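Local atomic coordinates of alanine racemase (Acinetobacter baumannii, PDB entry 4QHR), a protein that belongs to the alanine racemase family, pairing an N-terminal TIM-barrel domain with a beta-rich C-terminal domain and carrying pyridoxal phosphate as a covalent modification. Residues A[233-238]-A[319-324]; A[244-249]-A[264-269]; A[256-261]-A[295-300]; A[285-290]-A[305-310]. All blocks are in the same frame, centred on the assembly; numbering follows the deposited sequence.

Contact 1: residues A[233-238]-A[319-324]; sequences VMTFTA and QVELWG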
loop_
_atom_site.group_PDB
_atom_site.type_symbol
_atom_site.label_atom_id
_atom_site.label_comp_id
_atom_site.label_asym_id
_atom_site.label_seq_id
_atom_site.Cartn_x
_atom_site.Cartn_y
_atom_site.Cartn_z
ATOM N N VAL A 233 -17.533 3.780 4.055
ATOM C CA VAL A 233 -17.600 4.278 2.696
ATOM C C VAL A 233 -16.985 3.258 1.706
ATOM O O VAL A 233 -17.531 3.008 0.602
ATOM C CB VAL A 233 -16.897 5.631 2.627
ATOM C CG1 VAL A 233 -16.712 6.104 1.174
ATOM C CG2 VAL A 233 -17.632 6.670 3.438
ATOM N N MET A 234 -15.841 2.691 2.064
ATOM C CA MET A 234 -15.134 1.776 1.198
ATOM C C MET A 234 -15.512 0.313 1.460
ATOM O O MET A 234 -15.438 -0.145 2.609
ATOM C CB MET A 234 -13.605 1.894 1.396
ATOM C CG MET A 234 -12.805 1.040 0.446
ATOM S SD MET A 234 -11.010 0.969 0.618
ATOM C CE MET A 234 -10.548 2.706 0.496
ATOM N N THR A 235 -15.843 -0.391 0.380
ATOM C CA THR A 235 -15.837 -1.858 0.377
ATOM C C THR A 235 -14.724 -2.380 -0.529
ATOM O O THR A 235 -14.613 -1.981 -1.728
ATOM C CB THR A 235 -17.194 -2.404 -0.052
ATOM O OG1 THR A 235 -18.185 -1.781 0.760
ATOM C CG2 THR A 235 -17.251 -3.912 0.216
ATOM N N PHE A 236 -13.901 -3.284 -0.000
ATOM C CA PHE A 236 -12.745 -3.829 -0.736
ATOM C C PHE A 236 -13.094 -5.307 -0.969
ATOM O O PHE A 236 -13.235 -6.076 -0.013
ATOM C CB PHE A 236 -11.486 -3.632 0.123
ATOM C CG PHE A 236 -10.160 -4.051 -0.513
ATOM C CD1 PHE A 236 -9.937 -4.086 -1.903
ATOM C CD2 PHE A 236 -9.101 -4.352 0.312
ATOM C CE1 PHE A 236 -8.682 -4.455 -2.408
ATOM C CE2 PHE A 236 -7.867 -4.730 -0.178
ATOM C CZ PHE A 236 -7.660 -4.791 -1.534
ATOM N N THR A 237 -13.259 -5.680 -2.245
ATOM C CA THR A 237 -13.599 -7.065 -2.624
ATOM C C THR A 237 -12.633 -7.781 -3.568
ATOM O O THR A 237 -11.820 -7.185 -4.247
ATOM C CB THR A 237 -15.028 -7.167 -3.215
ATOM O OG1 THR A 237 -15.063 -6.667 -4.564
ATOM C CG2 THR A 237 -16.034 -6.430 -2.307
ATOM N N ALA A 238 -12.742 -9.118 -3.578
ATOM C CA ALA A 238 -12.083 -9.968 -4.553
ATOM C C ALA A 238 -12.970 -11.235 -4.749
ATOM O O ALA A 238 -14.103 -11.267 -4.296
ATOM C CB ALA A 238 -10.643 -10.301 -4.122
ATOM N N GLN A 319 -17.957 -13.909 -4.348
ATOM C CA GLN A 319 -17.456 -12.605 -4.000
ATOM C C GLN A 319 -17.037 -12.658 -2.551
ATOM O O GLN A 319 -17.687 -13.233 -1.767
ATOM C CB GLN A 319 -18.516 -11.503 -4.236
ATOM C CG GLN A 319 -18.322 -10.732 -5.551
ATOM C CD GLN A 319 -18.734 -9.261 -5.416
ATOM O OE1 GLN A 319 -19.903 -8.937 -5.627
ATOM N NE2 GLN A 319 -17.764 -8.353 -5.065
ATOM N N VAL A 320 -15.923 -12.053 -2.240
ATOM C CA VAL A 320 -15.333 -12.099 -0.916
ATOM C C VAL A 320 -15.004 -10.652 -0.477
ATOM O O VAL A 320 -14.342 -9.915 -1.238
ATOM C CB VAL A 320 -14.019 -12.903 -0.946
ATOM C CG1 VAL A 320 -13.300 -12.877 0.406
ATOM C CG2 VAL A 320 -14.305 -14.342 -1.357
ATOM N N GLU A 321 -15.506 -10.258 0.689
ATOM C CA GLU A 321 -15.303 -8.926 1.211
ATOM C C GLU A 321 -14.114 -8.891 2.155
ATOM O O GLU A 321 -14.098 -9.586 3.188
ATOM C CB GLU A 321 -16.565 -8.436 1.931
ATOM C CG GLU A 321 -16.387 -7.066 2.603
ATOM C CD GLU A 321 -17.676 -6.624 3.307
ATOM O OE1 GLU A 321 -18.755 -6.913 2.733
ATOM O OE2 GLU A 321 -17.613 -6.058 4.414
ATOM N N LEU A 322 -13.118 -8.067 1.829
ATOM C CA LEU A 322 -11.940 -7.937 2.672
ATOM C C LEU A 322 -12.184 -6.911 3.750
ATOM O O LEU A 322 -11.827 -7.112 4.901
ATOM C CB LEU A 322 -10.737 -7.618 1.827
ATOM C CG LEU A 322 -10.652 -8.699 0.759
ATOM C CD1 LEU A 322 -10.026 -8.117 -0.451
ATOM C CD2 LEU A 322 -10.000 -9.959 1.314
ATOM N N TRP A 323 -12.846 -5.821 3.404
ATOM C CA TRP A 323 -13.475 -5.006 4.396
ATOM C C TRP A 323 -14.542 -4.185 3.754
ATOM O O TRP A 323 -14.561 -4.038 2.516
ATOM C CB TRP A 323 -12.453 -4.134 5.127
ATOM C CG TRP A 323 -11.611 -3.187 4.308
ATOM C CD1 TRP A 323 -11.995 -1.966 3.794
ATOM C CD2 TRP A 323 -10.220 -3.302 4.055
ATOM N NE1 TRP A 323 -10.913 -1.358 3.192
ATOM C CE2 TRP A 323 -9.822 -2.169 3.337
ATOM C CE3 TRP A 323 -9.269 -4.292 4.333
ATOM C CZ2 TRP A 323 -8.508 -1.982 2.904
ATOM C CZ3 TRP A 323 -7.965 -4.098 3.898
ATOM C CH2 TRP A 323 -7.607 -2.933 3.204
ATOM N N GLY A 324 -15.464 -3.689 4.578
ATOM C CA GLY A 324 -16.607 -2.913 4.108
ATOM C C GLY A 324 -17.687 -2.875 5.194
ATOM O O GLY A 324 -17.401 -2.625 6.344
#
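F236 O is gripped by two consecutive amides of 319-324: L322 N gives a short bond of 2.7 Å, and W323 N adds a weak one at 3.4 Å. Two residues thus face one across the antiparallel pairing, a classic beta bulge. On one side of it F236 N reaches W323 O at 2.7 Å with a nearly linear N-H...O angle of 172°; on the other, A238 and V320 exchange two bonds, the first from A238 N to V320 O at 2.9 Å. The bulge brings both L322 and W323 against the F236 side chain. L322 CD1 stands over the centre of one ring face, 3.9 Å from the F236 centroid, a CH-pi contact. F236 CG stands anti to the backbone N (chi1 -176°); from there the ring sets CD2 over the face of the W323 six-membered ring in an edge-to-face pair, planes 59° apart, while F236 CB lies over the five-membered ring. M234 SD lies at the edge of the same indole, a Met-aromatic contact, and accepts a weak hydrogen bond of 3.5 Å from W323 NE1. T237 and E321 occupy the other face of the sheet; the E321 carboxylate bonds to H326 ND1 and R327 N. Strand 4-8 pairs with T235 and T237 through Y7 and T5, E321 is bonded through the backbone to A288 of strand 286-289, and L347 packs on F236.

Contact 2: residues A[244-249]-A[264-269]; sequences NHIEAG and MDIAIV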
loop_
_atom_site.group_PDB
_atom_site.type_symbol
_atom_site.label_atom_id
_atom_site.label_comp_id
_atom_site.label_asym_id
_atom_site.label_seq_id
_atom_site.Cartn_x
_atom_site.Cartn_y
_atom_site.Cartn_z
ATOM N N ASN A 244 -10.172 -26.206 -2.790
ATOM C CA ASN A 244 -9.260 -27.276 -2.461
ATOM C C ASN A 244 -9.725 -27.992 -1.213
ATOM O O ASN A 244 -9.956 -27.360 -0.202
ATOM C CB ASN A 244 -7.861 -26.654 -2.309
ATOM C CG ASN A 244 -6.747 -27.651 -2.072
ATOM O OD1 ASN A 244 -5.745 -27.331 -1.403
ATOM N ND2 ASN A 244 -6.872 -28.842 -2.613
ATOM N N HIS A 245 -9.903 -29.314 -1.282
ATOM C CA HIS A 245 -10.217 -30.089 -0.054
ATOM C C HIS A 245 -8.898 -30.662 0.458
ATOM O O HIS A 245 -8.220 -31.368 -0.293
ATOM C CB HIS A 245 -11.205 -31.218 -0.318
ATOM C CG HIS A 245 -11.484 -32.055 0.893
ATOM N ND1 HIS A 245 -12.321 -31.638 1.912
ATOM C CD2 HIS A 245 -11.018 -33.276 1.266
ATOM C CE1 HIS A 245 -12.367 -32.569 2.855
ATOM N NE2 HIS A 245 -11.586 -33.572 2.485
ATOM N N ILE A 246 -8.521 -30.334 1.694
ATOM C CA ILE A 246 -7.289 -30.834 2.298
ATOM C C ILE A 246 -7.548 -31.753 3.506
ATOM O O ILE A 246 -8.585 -31.649 4.177
ATOM C CB ILE A 246 -6.308 -29.688 2.692
ATOM C CG1 ILE A 246 -6.958 -28.688 3.648
ATOM C CG2 ILE A 246 -5.805 -28.995 1.438
ATOM C CD1 ILE A 246 -5.972 -27.843 4.441
ATOM N N GLU A 247 -6.588 -32.661 3.759
ATOM C CA GLU A 247 -6.646 -33.660 4.870
ATOM C C GLU A 247 -5.922 -33.186 6.124
ATOM O O GLU A 247 -4.985 -32.369 6.028
ATOM C CB GLU A 247 -6.017 -35.007 4.437
ATOM C CG GLU A 247 -6.640 -35.695 3.229
ATOM C CD GLU A 247 -8.165 -35.709 3.257
ATOM O OE1 GLU A 247 -8.766 -35.849 4.344
ATOM O OE2 GLU A 247 -8.790 -35.550 2.179
ATOM N N ALA A 248 -6.344 -33.690 7.290
ATOM C CA ALA A 248 -5.641 -33.445 8.561
ATOM C C ALA A 248 -4.096 -33.530 8.423
ATOM O O ALA A 248 -3.579 -34.461 7.809
ATOM C CB ALA A 248 -6.131 -34.440 9.622
ATOM N N GLY A 249 -3.379 -32.542 8.969
ATOM C CA GLY A 249 -1.905 -32.498 8.933
ATOM C C GLY A 249 -1.277 -31.784 7.721
ATOM O O GLY A 249 -0.066 -31.503 7.722
ATOM N N MET A 264 -10.580 -30.279 5.708
ATOM C CA MET A 264 -11.217 -28.997 5.472
ATOM C C MET A 264 -11.222 -28.556 4.020
ATOM O O MET A 264 -10.500 -29.094 3.188
ATOM C CB MET A 264 -10.569 -27.932 6.367
ATOM C CG MET A 264 -9.110 -27.655 6.148
ATOM S SD MET A 264 -8.430 -26.683 7.508
ATOM C CE MET A 264 -8.996 -25.046 7.174
ATOM N N ASP A 265 -12.074 -27.577 3.746
ATOM C CA ASP A 265 -12.211 -26.951 2.430
ATOM C C ASP A 265 -11.561 -25.566 2.502
ATOM O O ASP A 265 -11.801 -24.832 3.430
ATOM C CB ASP A 265 -13.694 -26.877 2.057
ATOM C CG ASP A 265 -14.339 -28.245 2.086
ATOM O OD1 ASP A 265 -13.833 -29.094 1.357
ATOM O OD2 ASP A 265 -15.289 -28.479 2.866
ATOM N N ILE A 266 -10.724 -25.278 1.523
ATOM C CA ILE A 266 -9.929 -24.061 1.419
ATOM C C ILE A 266 -10.347 -23.398 0.151
ATOM O O ILE A 266 -10.563 -24.075 -0.834
ATOM C CB ILE A 266 -8.437 -24.419 1.249
ATOM C CG1 ILE A 266 -7.943 -25.123 2.518
ATOM C CG2 ILE A 266 -7.594 -23.179 0.998
ATOM C CD1 ILE A 266 -8.253 -24.387 3.812
ATOM N N ALA A 267 -10.475 -22.083 0.167
ATOM C CA ALA A 267 -10.615 -21.356 -1.100
ATOM C C ALA A 267 -9.423 -20.390 -1.261
ATOM O O ALA A 267 -8.931 -19.829 -0.284
ATOM C CB ALA A 267 -11.906 -20.597 -1.117
ATOM N N ILE A 268 -8.991 -20.215 -2.508
ATOM C CA ILE A 268 -8.011 -19.219 -2.824
ATOM C C ILE A 268 -8.747 -18.000 -3.382
ATOM O O ILE A 268 -9.658 -18.104 -4.230
ATOM C CB ILE A 268 -6.933 -19.732 -3.782
ATOM C CG1 ILE A 268 -6.312 -21.031 -3.261
ATOM C CG2 ILE A 268 -5.865 -18.656 -3.998
ATOM C CD1 ILE A 268 -5.715 -20.946 -1.861
ATOM N N VAL A 269 -8.336 -16.824 -2.888
ATOM C CA VAL A 269 -8.970 -15.581 -3.240
ATOM C C VAL A 269 -7.985 -14.684 -3.990
ATOM O O VAL A 269 -6.797 -14.659 -3.660
ATOM C CB VAL A 269 -9.421 -14.850 -1.964
ATOM C CG1 VAL A 269 -9.992 -13.498 -2.293
ATOM C CG2 VAL A 269 -10.470 -15.692 -1.231
#
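H245 and D265 meet on one face of an antiparallel strand pair in the C-terminal beta domain, while I246, M264 and I266 pack together on the other. The imidazole and the carboxylate are turned 45° against each other. H245 ND1 donates to D265 OD1 over 3.0 Å, with the oxygen close to the imidazole plane but the nitrogen approaching from well above the carboxylate plane. This His-carboxylate bond lies toward solvent and links the two strands through their side chains at a non-hydrogen-bonded position. H245 CG stands anti to the backbone N (chi1 177°), and the ring passes obliquely by the aspartate. M264 O is 3.4 Å from H245 ND1, yet the angle is too poor for a bond; it accepts I246 N at 2.8 Å instead. N244 and I266, like I246 and M264, form the hydrogen-bonded pairs on either side of H245 and D265; I266 N donates to N244 O, and M264 N to I246 O.

On the opposite face, the I246 and M264 side chains run side by side and point the same way. I246 CG1 lies between its own backbone N and carbonyl carbon (chi1 57°), which sets it against M264 CG. The I246 chain slants across I266, with both CG1 and CD1 of I246 near I266 CG1. N131 of the second subunit packs against N244 and I246, which brings this end of the strands to the dimer interface. The tightest apolar touch is I246 CG1 on M264 CG, at 3.5 Å, closer than carbons usually pack.

Contact 3: residues A[256-261]-A[295-300]; sequences STFCAQ and PVVGRV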
loop_
_atom_site.group_PDB
_atom_site.type_symbol
_atom_site.label_atom_id
_atom_site.label_comp_id
_atom_site.label_asym_id
_atom_site.label_seq_id
_atom_site.Cartn_x
_atom_site.Cartn_y
_atom_site.Cartn_z
ATOM N N SER A 256 4.284 -22.446 5.353
ATOM C CA SER A 256 3.564 -23.584 5.940
ATOM C C SER A 256 3.159 -23.297 7.397
ATOM O O SER A 256 3.234 -24.164 8.279
ATOM C CB SER A 256 4.404 -24.885 5.796
ATOM O OG SER A 256 4.493 -25.262 4.416
ATOM N N THR A 257 2.715 -22.063 7.636
ATOM C CA THR A 257 2.440 -21.596 8.998
ATOM C C THR A 257 1.104 -22.123 9.507
ATOM O O THR A 257 0.807 -21.973 10.692
ATOM C CB THR A 257 2.437 -20.046 9.108
ATOM O OG1 THR A 257 1.325 -19.489 8.381
ATOM C CG2 THR A 257 3.739 -19.463 8.606
ATOM N N PHE A 258 0.297 -22.717 8.619
ATOM C CA PHE A 258 -0.990 -23.251 9.004
ATOM C C PHE A 258 -1.049 -24.740 8.722
ATOM O O PHE A 258 -0.807 -25.175 7.603
ATOM C CB PHE A 258 -2.125 -22.544 8.270
ATOM C CG PHE A 258 -3.476 -23.136 8.570
ATOM C CD1 PHE A 258 -4.129 -22.827 9.773
ATOM C CD2 PHE A 258 -4.079 -24.036 7.668
ATOM C CE1 PHE A 258 -5.368 -23.381 10.070
ATOM C CE2 PHE A 258 -5.324 -24.602 7.961
ATOM C CZ PHE A 258 -5.972 -24.274 9.167
ATOM N N CYS A 259 -1.408 -25.494 9.758
ATOM C CA CYS A 259 -1.559 -26.928 9.687
ATOM C C CYS A 259 -3.034 -27.295 9.895
ATOM O O CYS A 259 -3.641 -26.867 10.875
ATOM C CB CYS A 259 -0.688 -27.569 10.775
ATOM S SG CYS A 259 -0.798 -29.366 10.780
ATOM N N ALA A 260 -3.617 -28.084 8.991
ATOM C CA ALA A 260 -5.014 -28.523 9.179
ATOM C C ALA A 260 -5.160 -29.548 10.344
ATOM O O ALA A 260 -4.571 -30.623 10.306
ATOM C CB ALA A 260 -5.562 -29.107 7.884
ATOM N N GLN A 261 -5.936 -29.206 11.367
ATOM C CA GLN A 261 -6.190 -30.114 12.510
ATOM C C GLN A 261 -7.395 -31.079 12.263
ATOM O O GLN A 261 -7.690 -31.933 13.102
ATOM C CB GLN A 261 -6.396 -29.302 13.800
ATOM N N PRO A 295 -12.103 -17.456 8.374
ATOM C CA PRO A 295 -10.740 -17.132 8.701
ATOM C C PRO A 295 -9.773 -17.209 7.510
ATOM O O PRO A 295 -9.900 -18.065 6.621
ATOM C CB PRO A 295 -10.357 -18.179 9.752
ATOM C CG PRO A 295 -11.303 -19.272 9.610
ATOM C CD PRO A 295 -12.548 -18.720 8.990
ATOM N N VAL A 296 -8.845 -16.257 7.492
ATOM C CA VAL A 296 -7.728 -16.253 6.568
ATOM C C VAL A 296 -6.706 -17.249 7.147
ATOM O O VAL A 296 -6.385 -17.198 8.336
ATOM C CB VAL A 296 -7.122 -14.829 6.449
ATOM C CG1 VAL A 296 -5.918 -14.824 5.540
ATOM C CG2 VAL A 296 -8.168 -13.823 6.017
ATOM N N VAL A 297 -6.214 -18.168 6.323
ATOM C CA VAL A 297 -5.353 -19.237 6.801
ATOM C C VAL A 297 -4.018 -19.232 6.114
ATOM O O VAL A 297 -3.931 -19.006 4.874
ATOM C CB VAL A 297 -5.988 -20.641 6.699
ATOM C CG1 VAL A 297 -7.233 -20.654 7.571
ATOM C CG2 VAL A 297 -6.372 -21.040 5.280
ATOM N N GLY A 298 -2.982 -19.461 6.902
ATOM C CA GLY A 298 -1.608 -19.453 6.375
ATOM C C GLY A 298 -1.210 -18.039 5.931
ATOM O O GLY A 298 -1.933 -17.090 6.140
ATOM N N ARG A 299 -0.069 -17.888 5.277
ATOM C CA ARG A 299 0.391 -16.549 4.910
ATOM C C ARG A 299 -0.347 -15.911 3.712
ATOM O O ARG A 299 -0.837 -16.595 2.749
ATOM C CB ARG A 299 1.893 -16.567 4.596
ATOM C CG ARG A 299 2.747 -16.758 5.857
ATOM C CD ARG A 299 4.180 -16.341 5.626
ATOM N NE ARG A 299 5.027 -16.669 6.777
ATOM C CZ ARG A 299 6.296 -17.102 6.709
ATOM N NH1 ARG A 299 6.904 -17.293 5.539
ATOM N NH2 ARG A 299 6.970 -17.356 7.829
ATOM N N VAL A 300 -0.346 -14.583 3.741
ATOM C CA VAL A 300 -0.837 -13.764 2.625
ATOM C C VAL A 300 0.312 -13.592 1.624
ATOM O O VAL A 300 1.407 -13.162 1.998
ATOM C CB VAL A 300 -1.315 -12.386 3.167
ATOM C CG1 VAL A 300 -1.594 -11.362 2.080
ATOM C CG2 VAL A 300 -2.477 -12.591 4.101
HETATM O O HOH W 1 1.557 -20.321 5.438
#
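F258 packs on V297 and G298, where a short beta hairpin, strands 251-252 and 258-259, packs against 295-300 in the C-terminal beta domain. No direct hydrogen bond joins the two segments; side-chain packing and one water do the work. F258 CB rests on the backbone of G298, 3.5 Å from its N and almost as near its CA. G298, at a positive phi of 67°, has no side chain to stand between its backbone and F258 CB. The next atom, F258 CG, lies 4.0 Å from V297 CB, placed there by a chi1 of 176° that sets CG anti to the backbone N. F258 CD2 meets the same V297 CB, which stands almost exactly over the ring centre, 10° off the normal: a CH-pi contact made by the methine rather than by a methyl. Farther out, F258 CE1 and CZ come near V297 CG1, at 4.1 Å for CE1. The tip, CZ, then passes beyond this pair and packs on CE of M264 in the neighbouring strand 264-269, while V297 also touches I266 there.

T257, more open to solvent, makes the second half of the contact. Its methyl CG2 is set crosswise to the R299 side chain, 3.6 Å from R299 NE, and R299 CG also comes near both branches of the threonine. T257 OG1 lies beside G298 CA. Between the two backbones sits a water that accepts a bond from each side, 3.0 Å from T257 N and 2.9 Å from R299 N.

Contact 4: residues A[285-290]-A[305-310]; sequences NFVAID and IAIDVT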
loop_
_atom_site.group_PDB
_atom_site.type_symbol
_atom_site.label_atom_id
_atom_site.label_comp_id
_atom_site.label_asym_id
_atom_site.label_seq_id
_atom_site.Cartn_x
_atom_site.Cartn_y
_atom_site.Cartn_z
ATOM N N ASN A 285 -7.410 -13.165 11.402
ATOM C CA ASN A 285 -8.181 -12.247 10.601
ATOM C C ASN A 285 -9.248 -13.042 9.844
ATOM O O ASN A 285 -9.104 -14.266 9.650
ATOM C CB ASN A 285 -7.244 -11.512 9.622
ATOM C CG ASN A 285 -7.946 -10.385 8.913
ATOM O OD1 ASN A 285 -8.792 -9.723 9.507
ATOM N ND2 ASN A 285 -7.693 -10.237 7.599
ATOM N N PHE A 286 -10.303 -12.348 9.434
ATOM C CA PHE A 286 -11.434 -12.934 8.759
ATOM C C PHE A 286 -11.772 -12.120 7.520
ATOM O O PHE A 286 -11.470 -10.925 7.457
ATOM C CB PHE A 286 -12.644 -12.977 9.711
ATOM C CG PHE A 286 -12.412 -13.840 10.933
ATOM C CD1 PHE A 286 -11.821 -13.301 12.032
ATOM C CD2 PHE A 286 -12.766 -15.189 10.947
ATOM C CE1 PHE A 286 -11.544 -14.092 13.163
ATOM C CE2 PHE A 286 -12.516 -15.976 12.068
ATOM C CZ PHE A 286 -11.887 -15.411 13.179
ATOM N N VAL A 287 -12.411 -12.777 6.560
ATOM C CA VAL A 287 -13.109 -12.109 5.473
ATOM C C VAL A 287 -14.628 -12.379 5.608
ATOM O O VAL A 287 -15.052 -13.292 6.341
ATOM C CB VAL A 287 -12.636 -12.549 4.109
ATOM C CG1 VAL A 287 -11.135 -12.316 3.962
ATOM C CG2 VAL A 287 -12.942 -14.043 3.839
ATOM N N ALA A 288 -15.431 -11.628 4.871
ATOM C CA ALA A 288 -16.886 -11.781 4.917
ATOM C C ALA A 288 -17.341 -12.382 3.604
ATOM O O ALA A 288 -16.999 -11.869 2.517
ATOM C CB ALA A 288 -17.547 -10.452 5.162
ATOM N N ILE A 289 -18.066 -13.491 3.681
ATOM C CA ILE A 289 -18.566 -14.198 2.487
ATOM C C ILE A 289 -19.950 -14.768 2.818
ATOM O O ILE A 289 -20.082 -15.451 3.834
ATOM C CB ILE A 289 -17.703 -15.449 2.119
ATOM C CG1 ILE A 289 -16.255 -15.070 1.899
ATOM C CG2 ILE A 289 -18.303 -16.170 0.896
ATOM C CD1 ILE A 289 -15.328 -16.230 1.590
ATOM N N ASP A 290 -20.944 -14.506 1.965
ATOM C CA ASP A 290 -22.270 -15.142 2.021
ATOM C C ASP A 290 -22.921 -14.920 3.419
ATOM O O ASP A 290 -23.613 -15.811 3.931
ATOM C CB ASP A 290 -22.143 -16.656 1.670
ATOM C CG ASP A 290 -23.521 -17.341 1.424
ATOM O OD1 ASP A 290 -24.346 -16.771 0.709
ATOM O OD2 ASP A 290 -23.782 -18.444 1.961
ATOM N N ILE A 305 -4.675 -14.983 -1.279
ATOM C CA ILE A 305 -4.847 -15.431 0.095
ATOM C C ILE A 305 -5.653 -16.726 0.116
ATOM O O ILE A 305 -6.392 -17.057 -0.852
ATOM C CB ILE A 305 -5.509 -14.344 1.043
ATOM C CG1 ILE A 305 -6.977 -14.098 0.679
ATOM C CG2 ILE A 305 -4.717 -13.080 1.045
ATOM C CD1 ILE A 305 -7.730 -13.090 1.532
ATOM N N ALA A 306 -5.529 -17.455 1.246
ATOM C CA ALA A 306 -6.320 -18.657 1.468
ATOM C C ALA A 306 -7.286 -18.438 2.649
ATOM O O ALA A 306 -6.919 -17.805 3.645
ATOM C CB ALA A 306 -5.410 -19.839 1.730
ATOM N N ILE A 307 -8.508 -18.962 2.517
ATOM C CA ILE A 307 -9.535 -18.861 3.525
ATOM C C ILE A 307 -10.121 -20.248 3.798
ATOM O O ILE A 307 -10.183 -21.113 2.895
ATOM C CB ILE A 307 -10.635 -17.858 3.131
ATOM C CG1 ILE A 307 -11.336 -18.292 1.887
ATOM C CG2 ILE A 307 -10.050 -16.436 2.885
ATOM C CD1 ILE A 307 -12.313 -17.245 1.428
ATOM N N ASP A 308 -10.511 -20.460 5.048
ATOM C CA ASP A 308 -11.195 -21.673 5.443
ATOM C C ASP A 308 -12.672 -21.499 5.154
ATOM O O ASP A 308 -13.331 -20.693 5.800
ATOM C CB ASP A 308 -10.955 -21.929 6.929
ATOM C CG ASP A 308 -11.720 -23.117 7.454
ATOM O OD1 ASP A 308 -12.320 -23.844 6.667
ATOM O OD2 ASP A 308 -11.672 -23.313 8.698
ATOM N N VAL A 309 -13.173 -22.275 4.194
ATOM C CA VAL A 309 -14.564 -22.217 3.784
ATOM C C VAL A 309 -15.324 -23.474 4.185
ATOM O O VAL A 309 -16.436 -23.685 3.715
ATOM C CB VAL A 309 -14.736 -21.969 2.277
ATOM C CG1 VAL A 309 -14.296 -20.540 1.951
ATOM C CG2 VAL A 309 -13.996 -22.995 1.420
ATOM N N THR A 310 -14.736 -24.289 5.038
ATOM C CA THR A 310 -15.390 -25.517 5.496
ATOM C C THR A 310 -16.879 -25.286 5.843
ATOM O O THR A 310 -17.752 -26.027 5.355
ATOM C CB THR A 310 -14.613 -26.170 6.658
ATOM O OG1 THR A 310 -13.257 -26.365 6.245
ATOM C CG2 THR A 310 -15.238 -27.558 7.006
#
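V287 and I289 turn their side chains onto I305, I307 and V309 in a buried apolar contact that has no hydrogen bond between the segments. The strands 286-289 and 305-308 are 8.4 Å apart at their closest and run at 70° to each other, too far for backbone pairing. V287 CG1 is anti to the carbonyl carbon (chi1 -57°), leaving CG2 between the backbone N and the carbonyl carbon; this CG2 branch meets I307 CG2 at 3.9 Å, the two side chains crossing at about a right angle, and V287 CG1 reaches I305 CD1 at 4.3 Å. I289 and I307 come tip to tip through their CD1 methyls, modelled too close for their separation to be trusted; I289 CD1 also nears V309 CG1 at 4.4 Å.

Polar bonds occur within 305-310, where the strand ends. D308 OD1 accepts T310 N at 2.9 Å, making an Asx turn, and T310 OG1 at 2.7 Å. The hydroxyl comes in on the syn lone pair, the amide on the anti side and 32° out of the carboxylate plane. T310 OG1 in turn accepts D265 N, tying the turn to strand 264-269.

V320 packs on V287 and I289, and V269 on I305 and I307. Strands 286-289 and 305-308 each pair with strand 292-297 between them, so that their facing aliphatic side chains fill the interior of a curled sheet, the hydrophobic core of a beta barrel.

In the fold
All four contacts lie in the C-terminal domain and reach one curled sheet. Contact 1 joins the first and last of the eight segments along the chain; contact 2 closes before contact 4 opens, and contact 3 interleaves with both. Contacts 2, 3 and 4 cluster, their centres 10 to 11 Å apart; the centre of contact 1 is about 12 Å from that of contact 4 and about 22 and 21 Å from those of contacts 2 and 3. Contacts 1 and 2 share strand 234-246. Backbone pairing passes from it through 264-269, 305-308, 292-297 and 286-289; a probable E321-A288 backbone bond leads on to 319-321, which pairs with 234-246, consistent with a closed barrel: contacts 1 and 2 lie on its wall, contact 4 crosses its interior and contact 3 adds a hairpin outside.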